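Local coordinates for protein choline kinase (Streptococcus pneumoniae, PDB 4R78) that probably phosphorylates choline with ATP as phosphate donor, using a protein kinase-like fold, and is captured here with AMP bound, at residues Lys125-Leu133 with Phe202-Leu212; Pro149-Glu157 with Tyr169-Glu180. One frame throughout, in Å; residues are numbered along the deposited sequence.

Contact 1. Residues Lys125-Leu133 with Phe202-Leu212. With AMP (adenosine monophosphate), chain C.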
loop_
_atom_site.group_PDB
_atom_site.type_symbol
_atom_site.label_atom_id
_atom_site.label_comp_id
_atom_site.label_asym_id
_atom_site.label_seq_id
_atom_site.Cartn_x
_atom_site.Cartn_y
_atom_site.Cartn_z
ATOM N N LYS A 125 -8.214 17.539 -3.573
ATOM C CA LYS A 125 -9.359 16.621 -3.572
ATOM C C LYS A 125 -9.738 16.056 -2.203
ATOM O O LYS A 125 -10.254 14.935 -2.107
ATOM C CB LYS A 125 -9.117 15.487 -4.568
ATOM C CG LYS A 125 -9.081 15.957 -6.014
ATOM C CD LYS A 125 -8.552 14.875 -6.927
ATOM C CE LYS A 125 -8.276 15.412 -8.329
ATOM N NZ LYS A 125 -9.518 15.787 -9.071
ATOM N N PHE A 126 -9.510 16.844 -1.155
ATOM C CA PHE A 126 -9.895 16.461 0.209
ATOM C C PHE A 126 -11.398 16.218 0.310
ATOM O O PHE A 126 -11.841 15.364 1.079
ATOM C CB PHE A 126 -9.490 17.546 1.214
ATOM C CG PHE A 126 -8.013 17.586 1.534
ATOM C CD1 PHE A 126 -7.083 16.872 0.779
ATOM C CD2 PHE A 126 -7.551 18.380 2.583
ATOM C CE1 PHE A 126 -5.722 16.930 1.081
ATOM C CE2 PHE A 126 -6.194 18.447 2.887
ATOM C CZ PHE A 126 -5.280 17.721 2.136
ATOM N N ASP A 127 -12.175 16.971 -0.472
ATOM C CA ASP A 127 -13.633 16.827 -0.483
ATOM C C ASP A 127 -14.085 15.423 -0.896
ATOM O O ASP A 127 -15.171 14.981 -0.510
ATOM C CB ASP A 127 -14.294 17.909 -1.357
ATOM C CG ASP A 127 -13.942 17.782 -2.837
ATOM O OD1 ASP A 127 -12.817 17.354 -3.165
ATOM O OD2 ASP A 127 -14.802 18.123 -3.680
ATOM N N LYS A 128 -13.247 14.735 -1.669
ATOM C CA LYS A 128 -13.502 13.354 -2.084
ATOM C C LYS A 128 -12.748 12.341 -1.224
ATOM O O LYS A 128 -13.277 11.274 -0.905
ATOM C CB LYS A 128 -13.099 13.136 -3.547
ATOM C CG LYS A 128 -13.956 13.846 -4.578
ATOM C CD LYS A 128 -13.495 13.472 -5.979
ATOM C CE LYS A 128 -14.368 14.097 -7.058
ATOM N NZ LYS A 128 -13.919 13.679 -8.421
ATOM N N ILE A 129 -11.508 12.664 -0.863
ATOM C CA ILE A 129 -10.633 11.681 -0.218
ATOM C C ILE A 129 -10.960 11.454 1.256
ATOM O O ILE A 129 -10.875 10.323 1.738
ATOM C CB ILE A 129 -9.136 11.983 -0.467
ATOM C CG1 ILE A 129 -8.844 11.841 -1.964
ATOM C CG2 ILE A 129 -8.236 11.021 0.316
ATOM C CD1 ILE A 129 -7.652 12.608 -2.446
ATOM N N ALA A 130 -11.344 12.510 1.972
ATOM C CA ALA A 130 -11.745 12.335 3.373
ATOM C C ALA A 130 -12.945 11.384 3.514
ATOM O O ALA A 130 -12.887 10.454 4.319
ATOM C CB ALA A 130 -11.991 13.677 4.069
ATOM N N PRO A 131 -14.019 11.588 2.717
ATOM C CA PRO A 131 -15.121 10.621 2.732
ATOM C C PRO A 131 -14.702 9.199 2.357
ATOM O O PRO A 131 -15.234 8.240 2.918
ATOM C CB PRO A 131 -16.096 11.189 1.698
ATOM C CG PRO A 131 -15.863 12.652 1.762
ATOM C CD PRO A 131 -14.377 12.792 1.939
ATOM N N ILE A 132 -13.753 9.058 1.428
ATOM C CA ILE A 132 -13.262 7.731 1.055
ATOM C C ILE A 132 -12.640 7.014 2.253
ATOM O O ILE A 132 -12.933 5.845 2.504
ATOM C CB ILE A 132 -12.274 7.779 -0.144
ATOM C CG1 ILE A 132 -13.035 8.018 -1.453
ATOM C CG2 ILE A 132 -11.446 6.484 -0.231
ATOM C CD1 ILE A 132 -12.141 8.313 -2.646
ATOM N N LEU A 133 -11.797 7.721 2.999
ATOM C CA LEU A 133 -11.158 7.114 4.163
ATOM C C LEU A 133 -12.176 6.799 5.255
ATOM O O LEU A 133 -12.070 5.776 5.931
ATOM C CB LEU A 133 -10.004 7.970 4.689
ATOM C CG LEU A 133 -8.753 8.034 3.798
ATOM C CD1 LEU A 133 -7.553 8.488 4.615
ATOM C CD2 LEU A 133 -8.470 6.699 3.099
ATOM N N PHE A 202 -4.513 6.403 -5.796
ATOM C CA PHE A 202 -5.767 7.042 -6.170
ATOM C C PHE A 202 -5.739 7.318 -7.663
ATOM O O PHE A 202 -4.805 7.947 -8.170
ATOM C CB PHE A 202 -5.970 8.345 -5.394
ATOM C CG PHE A 202 -6.197 8.155 -3.918
ATOM C CD1 PHE A 202 -7.487 8.036 -3.410
ATOM C CD2 PHE A 202 -5.124 8.108 -3.034
ATOM C CE1 PHE A 202 -7.705 7.870 -2.037
ATOM C CE2 PHE A 202 -5.329 7.939 -1.662
ATOM C CZ PHE A 202 -6.623 7.822 -1.166
ATOM N N ILE A 203 -6.750 6.820 -8.367
ATOM C CA ILE A 203 -6.847 7.038 -9.809
ATOM C C ILE A 203 -8.245 7.534 -10.162
ATOM O O ILE A 203 -9.236 7.132 -9.545
ATOM C CB ILE A 203 -6.449 5.783 -10.650
ATOM C CG1 ILE A 203 -7.447 4.638 -10.450
ATOM C CG2 ILE A 203 -5.014 5.338 -10.333
ATOM C CD1 ILE A 203 -7.389 3.575 -11.536
ATOM N N GLU A 204 -8.307 8.428 -11.140
ATOM C CA GLU A 204 -9.557 9.075 -11.509
ATOM C C GLU A 204 -9.992 8.661 -12.910
ATOM O O GLU A 204 -9.201 8.705 -13.855
ATOM C CB GLU A 204 -9.408 10.598 -11.410
ATOM C CG GLU A 204 -10.715 11.375 -11.421
ATOM C CD GLU A 204 -10.509 12.844 -11.100
ATOM O OE1 GLU A 204 -10.343 13.181 -9.907
ATOM O OE2 GLU A 204 -10.510 13.662 -12.042
ATOM N N SER A 205 -11.248 8.233 -13.018
ATOM C CA SER A 205 -11.899 7.957 -14.297
ATOM C C SER A 205 -12.040 9.261 -15.082
ATOM O O SER A 205 -12.176 10.328 -14.477
ATOM C CB SER A 205 -13.285 7.354 -14.045
ATOM O OG SER A 205 -14.018 7.182 -15.251
ATOM N N PRO A 206 -12.003 9.186 -16.428
ATOM C CA PRO A 206 -12.268 10.382 -17.236
ATOM C C PRO A 206 -13.646 11.006 -16.965
ATOM O O PRO A 206 -13.852 12.182 -17.272
ATOM C CB PRO A 206 -12.180 9.867 -18.681
ATOM C CG PRO A 206 -12.254 8.370 -18.584
ATOM C CD PRO A 206 -11.638 8.031 -17.266
ATOM N N GLN A 207 -14.566 10.226 -16.396
ATOM C CA GLN A 207 -15.905 10.714 -16.039
ATOM C C GLN A 207 -15.989 11.289 -14.620
ATOM O O GLN A 207 -17.048 11.766 -14.197
ATOM C CB GLN A 207 -16.958 9.617 -16.233
ATOM C CG GLN A 207 -17.354 9.380 -17.690
ATOM C CD GLN A 207 -16.333 8.562 -18.453
ATOM O OE1 GLN A 207 -16.051 7.415 -18.101
ATOM N NE2 GLN A 207 -15.775 9.144 -19.509
ATOM N N GLY A 208 -14.876 11.232 -13.887
ATOM C CA GLY A 208 -14.767 11.910 -12.595
ATOM C C GLY A 208 -14.678 11.034 -11.358
ATOM O O GLY A 208 -14.216 11.495 -10.304
ATOM N N ARG A 209 -15.127 9.784 -11.474
ATOM C CA ARG A 209 -15.093 8.838 -10.354
ATOM C C ARG A 209 -13.668 8.575 -9.879
ATOM O O ARG A 209 -12.777 8.279 -10.679
ATOM C CB ARG A 209 -15.772 7.516 -10.731
ATOM C CG ARG A 209 -15.856 6.503 -9.592
ATOM C CD ARG A 209 -16.669 5.281 -9.994
ATOM N NE ARG A 209 -16.672 4.260 -8.948
ATOM C CZ ARG A 209 -17.283 3.080 -9.041
ATOM N NH1 ARG A 209 -17.958 2.747 -10.135
ATOM N NH2 ARG A 209 -17.222 2.227 -8.028
ATOM N N LEU A 210 -13.475 8.695 -8.569
ATOM C CA LEU A 210 -12.179 8.460 -7.952
ATOM C C LEU A 210 -12.134 7.067 -7.338
ATOM O O LEU A 210 -13.024 6.685 -6.577
ATOM C CB LEU A 210 -11.895 9.523 -6.882
ATOM C CG LEU A 210 -10.492 9.551 -6.267
ATOM C CD1 LEU A 210 -9.425 9.800 -7.329
ATOM C CD2 LEU A 210 -10.415 10.607 -5.177
ATOM N N TYR A 211 -11.089 6.321 -7.684
ATOM C CA TYR A 211 -10.860 4.990 -7.144
ATOM C C TYR A 211 -9.683 4.991 -6.182
ATOM O O TYR A 211 -8.746 5.775 -6.332
ATOM C CB TYR A 211 -10.567 3.997 -8.271
ATOM C CG TYR A 211 -11.727 3.732 -9.197
ATOM C CD1 TYR A 211 -12.684 2.767 -8.886
ATOM C CD2 TYR A 211 -11.855 4.430 -10.396
ATOM C CE1 TYR A 211 -13.746 2.509 -9.744
ATOM C CE2 TYR A 211 -12.914 4.183 -11.259
ATOM C CZ TYR A 211 -13.851 3.220 -10.929
ATOM O OH TYR A 211 -14.901 2.969 -11.777
ATOM N N LEU A 212 -9.753 4.112 -5.189
ATOM C CA LEU A 212 -8.611 3.781 -4.343
ATOM C C LEU A 212 -8.244 2.328 -4.637
ATOM O O LEU A 212 -9.067 1.430 -4.449
ATOM C CB LEU A 212 -8.950 3.988 -2.864
ATOM C CG LEU A 212 -7.928 3.549 -1.808
ATOM C CD1 LEU A 212 -6.538 4.133 -2.076
ATOM C CD2 LEU A 212 -8.406 3.921 -0.416
HETATM P P AMP C . 0.908 1.881 -8.207
HETATM O O1P AMP C . 1.540 1.207 -7.014
HETATM O O2P AMP C . 1.873 2.658 -9.069
HETATM O O3P AMP C . -0.377 2.611 -7.896
HETATM O "O5'" AMP C . 0.433 0.670 -9.155
HETATM C "C5'" AMP C . -0.740 0.799 -9.957
HETATM C "C4'" AMP C . -0.546 1.907 -10.984
HETATM O "O4'" AMP C . -1.036 1.479 -12.259
HETATM C "C3'" AMP C . -1.323 3.159 -10.607
HETATM O "O3'" AMP C . -0.453 4.166 -10.079
HETATM C "C2'" AMP C . -1.988 3.617 -11.890
HETATM O "O2'" AMP C . -1.206 4.628 -12.526
HETATM C "C1'" AMP C . -2.000 2.397 -12.793
HETATM N N9 AMP C . -3.353 1.780 -12.812
HETATM C C8 AMP C . -3.849 0.941 -11.882
HETATM N N7 AMP C . -5.110 0.543 -12.181
HETATM C C5 AMP C . -5.442 1.132 -13.340
HETATM C C6 AMP C . -6.631 1.137 -14.222
HETATM N N6 AMP C . -7.726 0.410 -13.898
HETATM N N1 AMP C . -6.580 1.884 -15.350
HETATM C C2 AMP C . -5.491 2.609 -15.675
HETATM N N3 AMP C . -4.375 2.650 -14.918
HETATM C C4 AMP C . -4.286 1.947 -13.758
HETATM O O HOH W 1 -9.072 16.055 -11.971
#
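Leu210 is the main bump between the beta hairpin of Phe202-Leu212 and the helix of Lys125-Leu133, in the C-terminal lobe of this protein kinase-like fold. Its CD2 pushes into the hollow between two helical side chains one turn apart, 3.8 Å from Ile129 CG1 and 3.8 Å from Ile132 CD1. CG of Leu210 lies anti to the backbone N (chi1 -172°), and CD2 is the branch that meets the helix. The helix also fills hollows around the hairpin. Ile129 lays CG2 3.9 Å from CZ of Phe202, while CG2 of Ile132 comes to the edge of that ring and also meets Leu212 CD2 at 4.0 Å. Leu212 CD1 sits over one face of the Phe202 ring, toward its rim, so the strand side chains brace each other as well as the helix. Ile122 of helix 119-122 and Leu230 of helix 223-233 touch the same ring.

Ile203, which alternates with Phe202 and Glu204 along the strand, turns to the other side of the hairpin, where its CD1 lies 3.6 Å from AMP C5. The helix thus backs the strand that lines the nucleotide pocket.

Toward the N-terminal end of the helix the packing turns polar. Lys128, extended beyond CG, carries NZ to the type I beta turn Ser205-Gly208, donating to Gly208 O at 2.9 Å; its salt bridge to Glu204 is long. Lys125, bent at its last torsion, makes a 2.9 Å salt bridge from NZ to the syn lone pair of Glu204 OE1, and a water bridges that same NZ to Glu204 OE2.

Contact 2. Residues Pro149-Glu157 with Tyr169-Glu180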
loop_
_atom_site.group_PDB
_atom_site.type_symbol
_atom_site.label_atom_id
_atom_site.label_comp_id
_atom_site.label_asym_id
_atom_site.label_seq_id
_atom_site.Cartn_x
_atom_site.Cartn_y
_atom_site.Cartn_z
ATOM N N PRO A 149 2.735 -4.106 13.349
ATOM C CA PRO A 149 3.877 -3.366 12.795
ATOM C C PRO A 149 5.240 -3.861 13.285
ATOM O O PRO A 149 6.205 -3.868 12.527
ATOM C CB PRO A 149 3.635 -1.931 13.282
ATOM C CG PRO A 149 2.168 -1.857 13.539
ATOM C CD PRO A 149 1.798 -3.211 14.056
ATOM N N PHE A 150 5.310 -4.281 14.543
ATOM C CA PHE A 150 6.572 -4.723 15.132
ATOM C C PHE A 150 6.935 -6.131 14.679
ATOM O O PHE A 150 8.108 -6.431 14.441
ATOM C CB PHE A 150 6.525 -4.555 16.656
ATOM C CG PHE A 150 6.210 -3.142 17.075
ATOM C CD1 PHE A 150 7.219 -2.184 17.128
ATOM C CD2 PHE A 150 4.899 -2.753 17.352
ATOM C CE1 PHE A 150 6.938 -0.868 17.482
ATOM C CE2 PHE A 150 4.604 -1.432 17.705
ATOM C CZ PHE A 150 5.631 -0.487 17.767
ATOM N N GLU A 151 5.919 -6.973 14.497
ATOM C CA GLU A 151 6.103 -8.267 13.844
ATOM C C GLU A 151 6.518 -8.084 12.379
ATOM O O GLU A 151 7.309 -8.865 11.848
ATOM C CB GLU A 151 4.821 -9.097 13.907
ATOM C CG GLU A 151 4.497 -9.699 15.269
ATOM C CD GLU A 151 3.208 -10.513 15.255
ATOM O OE1 GLU A 151 2.538 -10.593 16.308
ATOM O OE2 GLU A 151 2.859 -11.068 14.188
ATOM N N GLU A 152 5.982 -7.048 11.733
ATOM C CA GLU A 152 6.308 -6.762 10.338
ATOM C C GLU A 152 7.792 -6.442 10.166
ATOM O O GLU A 152 8.434 -6.934 9.237
ATOM C CB GLU A 152 5.444 -5.621 9.792
ATOM C CG GLU A 152 5.466 -5.489 8.270
ATOM C CD GLU A 152 4.435 -6.363 7.567
ATOM O OE1 GLU A 152 4.187 -6.122 6.367
ATOM O OE2 GLU A 152 3.864 -7.276 8.200
ATOM N N ILE A 153 8.333 -5.625 11.067
ATOM C CA ILE A 153 9.771 -5.361 11.094
ATOM C C ILE A 153 10.566 -6.671 11.134
ATOM O O ILE A 153 11.495 -6.863 10.349
ATOM C CB ILE A 153 10.158 -4.441 12.283
ATOM C CG1 ILE A 153 9.609 -3.028 12.055
ATOM C CG2 ILE A 153 11.680 -4.402 12.482
ATOM C CD1 ILE A 153 9.484 -2.190 13.319
ATOM N N LYS A 154 10.179 -7.576 12.032
ATOM C CA LYS A 154 10.874 -8.858 12.186
ATOM C C LYS A 154 10.793 -9.731 10.936
ATOM O O LYS A 154 11.737 -10.453 10.622
ATOM C CB LYS A 154 10.353 -9.621 13.408
ATOM C CG LYS A 154 10.653 -8.939 14.730
ATOM C CD LYS A 154 10.180 -9.777 15.902
ATOM C CE LYS A 154 10.434 -9.062 17.218
ATOM N NZ LYS A 154 10.151 -9.957 18.378
ATOM N N LYS A 155 9.669 -9.656 10.226
ATOM C CA LYS A 155 9.501 -10.418 8.988
ATOM C C LYS A 155 10.532 -10.008 7.936
ATOM O O LYS A 155 11.167 -10.863 7.321
ATOM C CB LYS A 155 8.083 -10.278 8.432
ATOM C CG LYS A 155 7.019 -10.986 9.249
ATOM C CD LYS A 155 5.689 -10.988 8.511
ATOM C CE LYS A 155 4.680 -11.903 9.185
ATOM N NZ LYS A 155 3.333 -11.791 8.550
ATOM N N TYR A 156 10.700 -8.700 7.745
ATOM C CA TYR A 156 11.711 -8.193 6.813
ATOM C C TYR A 156 13.128 -8.538 7.265
ATOM O O TYR A 156 13.972 -8.899 6.447
ATOM C CB TYR A 156 11.555 -6.684 6.581
ATOM C CG TYR A 156 10.383 -6.346 5.691
ATOM C CD1 TYR A 156 10.429 -6.605 4.320
ATOM C CD2 TYR A 156 9.220 -5.783 6.214
ATOM C CE1 TYR A 156 9.349 -6.309 3.494
ATOM C CE2 TYR A 156 8.137 -5.477 5.396
ATOM C CZ TYR A 156 8.209 -5.744 4.036
ATOM O OH TYR A 156 7.137 -5.454 3.223
ATOM N N GLU A 157 13.381 -8.440 8.568
ATOM C CA GLU A 157 14.692 -8.776 9.119
ATOM C C GLU A 157 15.077 -10.225 8.841
ATOM O O GLU A 157 16.245 -10.525 8.583
ATOM C CB GLU A 157 14.743 -8.489 10.620
ATOM C CG GLU A 157 14.766 -7.005 10.950
ATOM C CD GLU A 157 14.802 -6.732 12.435
ATOM O OE1 GLU A 157 14.183 -7.495 13.206
ATOM O OE2 GLU A 157 15.442 -5.737 12.831
ATOM N N TYR A 169 21.911 1.006 13.496
ATOM C CA TYR A 169 20.657 0.247 13.484
ATOM C C TYR A 169 20.158 -0.236 14.852
ATOM O O TYR A 169 18.969 -0.137 15.137
ATOM C CB TYR A 169 20.701 -0.908 12.474
ATOM C CG TYR A 169 19.347 -1.564 12.266
ATOM C CD1 TYR A 169 18.285 -0.854 11.704
ATOM C CD2 TYR A 169 19.124 -2.886 12.652
ATOM C CE1 TYR A 169 17.038 -1.447 11.516
ATOM C CE2 TYR A 169 17.877 -3.491 12.467
ATOM C CZ TYR A 169 16.842 -2.760 11.902
ATOM O OH TYR A 169 15.605 -3.339 11.714
ATOM N N GLU A 170 21.043 -0.759 15.691
ATOM C CA GLU A 170 20.597 -1.259 16.993
ATOM C C GLU A 170 19.920 -0.181 17.846
ATOM O O GLU A 170 18.831 -0.402 18.378
ATOM C CB GLU A 170 21.735 -1.956 17.743
ATOM C CG GLU A 170 22.050 -3.345 17.212
ATOM C CD GLU A 170 20.842 -4.272 17.215
ATOM O OE1 GLU A 170 20.522 -4.826 16.144
ATOM O OE2 GLU A 170 20.210 -4.439 18.282
ATOM N N SER A 171 20.540 0.992 17.948
ATOM C CA SER A 171 19.938 2.107 18.684
ATOM C C SER A 171 18.613 2.581 18.078
ATOM O O SER A 171 17.668 2.890 18.802
ATOM C CB SER A 171 20.913 3.277 18.800
ATOM O OG SER A 171 21.979 2.961 19.681
ATOM N N VAL A 172 18.544 2.641 16.752
ATOM C CA VAL A 172 17.308 3.046 16.083
ATOM C C VAL A 172 16.211 1.995 16.296
ATOM O O VAL A 172 15.087 2.330 16.677
ATOM C CB VAL A 172 17.549 3.342 14.578
ATOM C CG1 VAL A 172 16.233 3.588 13.848
ATOM C CG2 VAL A 172 18.468 4.556 14.421
ATOM N N ARG A 173 16.567 0.729 16.077
ATOM C CA ARG A 173 15.651 -0.398 16.252
ATOM C C ARG A 173 15.031 -0.401 17.649
ATOM O O ARG A 173 13.810 -0.477 17.794
ATOM C CB ARG A 173 16.393 -1.711 16.001
ATOM C CG ARG A 173 15.516 -2.941 15.962
ATOM C CD ARG A 173 16.361 -4.192 15.838
ATOM N NE ARG A 173 15.534 -5.363 15.550
ATOM C CZ ARG A 173 15.025 -6.173 16.471
ATOM N NH1 ARG A 173 15.262 -5.956 17.760
ATOM N NH2 ARG A 173 14.277 -7.205 16.099
ATOM N N ASN A 174 15.872 -0.299 18.674
ATOM C CA ASN A 174 15.383 -0.309 20.049
ATOM C C ASN A 174 14.461 0.871 20.351
ATOM O O ASN A 174 13.464 0.723 21.062
ATOM C CB ASN A 174 16.541 -0.371 21.049
ATOM C CG ASN A 174 17.331 -1.671 20.962
ATOM O OD1 ASN A 174 18.528 -1.691 21.229
ATOM N ND2 ASN A 174 16.664 -2.760 20.591
ATOM N N ALA A 175 14.789 2.040 19.809
ATOM C CA ALA A 175 13.932 3.215 19.967
ATOM C C ALA A 175 12.578 3.009 19.285
ATOM O O ALA A 175 11.542 3.379 19.831
ATOM C CB ALA A 175 14.624 4.468 19.440
ATOM N N VAL A 176 12.593 2.408 18.096
ATOM C CA VAL A 176 11.355 2.090 17.381
ATOM C C VAL A 176 10.507 1.086 18.173
ATOM O O VAL A 176 9.308 1.303 18.373
ATOM C CB VAL A 176 11.637 1.590 15.944
ATOM C CG1 VAL A 176 10.359 1.055 15.291
ATOM C CG2 VAL A 176 12.223 2.712 15.104
ATOM N N PHE A 177 11.135 0.009 18.647
ATOM C CA PHE A 177 10.418 -1.014 19.417
ATOM C C PHE A 177 9.883 -0.508 20.761
ATOM O O PHE A 177 8.952 -1.096 21.316
ATOM C CB PHE A 177 11.278 -2.272 19.610
ATOM C CG PHE A 177 11.183 -3.259 18.471
ATOM C CD1 PHE A 177 10.244 -4.286 18.496
ATOM C CD2 PHE A 177 12.038 -3.165 17.378
ATOM C CE1 PHE A 177 10.157 -5.204 17.445
ATOM C CE2 PHE A 177 11.957 -4.078 16.320
ATOM C CZ PHE A 177 11.015 -5.097 16.358
ATOM N N SER A 178 10.472 0.573 21.278
ATOM C CA SER A 178 9.992 1.180 22.522
ATOM C C SER A 178 8.618 1.824 22.338
ATOM O O SER A 178 7.900 2.060 23.311
ATOM C CB SER A 178 10.996 2.205 23.069
ATOM O OG SER A 178 10.892 3.450 22.400
ATOM N N LEU A 179 8.251 2.100 21.088
ATOM C CA LEU A 179 6.957 2.705 20.778
ATOM C C LEU A 179 5.777 1.755 20.976
ATOM O O LEU A 179 4.637 2.205 21.107
ATOM C CB LEU A 179 6.960 3.280 19.356
ATOM C CG LEU A 179 8.000 4.375 19.081
ATOM C CD1 LEU A 179 8.052 4.719 17.597
ATOM C CD2 LEU A 179 7.751 5.626 19.921
ATOM N N GLU A 180 6.053 0.450 21.003
ATOM C CA GLU A 180 5.008 -0.558 21.209
ATOM C C GLU A 180 4.280 -0.354 22.541
ATOM O O GLU A 180 3.049 -0.424 22.594
ATOM C CB GLU A 180 5.580 -1.980 21.111
ATOM C CG GLU A 180 4.515 -3.079 21.113
ATOM C CD GLU A 180 5.042 -4.453 20.722
ATOM O OE1 GLU A 180 6.272 -4.672 20.714
ATOM O OE2 GLU A 180 4.206 -5.332 20.424
#
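Glu157 takes hold of Arg173 and Tyr169 through its carboxylate, closing one end of this nearly antiparallel pair of helices. Arg173 presents its side, NE to Glu157 OE2 at 2.7 Å and NH2 to Glu157 OE1 at 2.9 Å; both bonds are close to straight and use syn lone pairs, and the guanidinium and carboxylate planes lie only 8° apart. Tyr169 OH donates to Glu157 OE2 as well, at 2.7 Å, meeting it on the anti side and out of the carboxylate plane.

In the next shell Phe177, one turn on from Arg173, sets CE2 over the centre of the guanidinium. Arg173 also packs against the tyrosine, its CB lying over a face of the Tyr169 ring, toward the rim. The Arg173 chain, extended from CG to NE, reaches across to Glu157. Phe177 in turn touches Ile153 CG2 through CE2, and Lys154 CE packs 3.9 Å from Phe177 CE1.

Beyond it, Phe150 is a knob in the hole made by Val176, Phe177, Leu179 and Glu180. Its CE1 edge points at Val176 O, 3.3 Å away, while Glu180 CB sits over one face in a CH-pi contact and the Glu180 carboxylate stacks almost parallel to the ring. Phe150 and Phe177 meet obliquely, their planes at 48°. Leu266 and Ile270 of helix 257-280 back Phe150 and Ile153 respectively, and Tyr293 of helix 288-303 touches Tyr169.

Three donated bonds on one carboxylate, two from a cation, would be expected to favour the ionised form of Glu157, and the nearly coplanar two-point grip should resist rotation of the carboxylate.

In the fold
Contact 1 and contact 2 lie on opposite sides of the chain's centre, their own centres 34 Å apart and their nearest atoms about 17 Å apart. Helices 126-137 and 149-159, one from each contact, follow each other in the chain. Next come helices 169-177 and 179-186, and only then does the chain return to strands 202-204 and 210-212, so contact 2 is nested within the loop that contact 1 closes. Both belong to the one choline/ethanolamine kinase family region. For the protein this means that contact 1 sits behind a strand of the AMP pocket, while contact 2 joins helices remote from it, backed by helices 257-280 and 288-303.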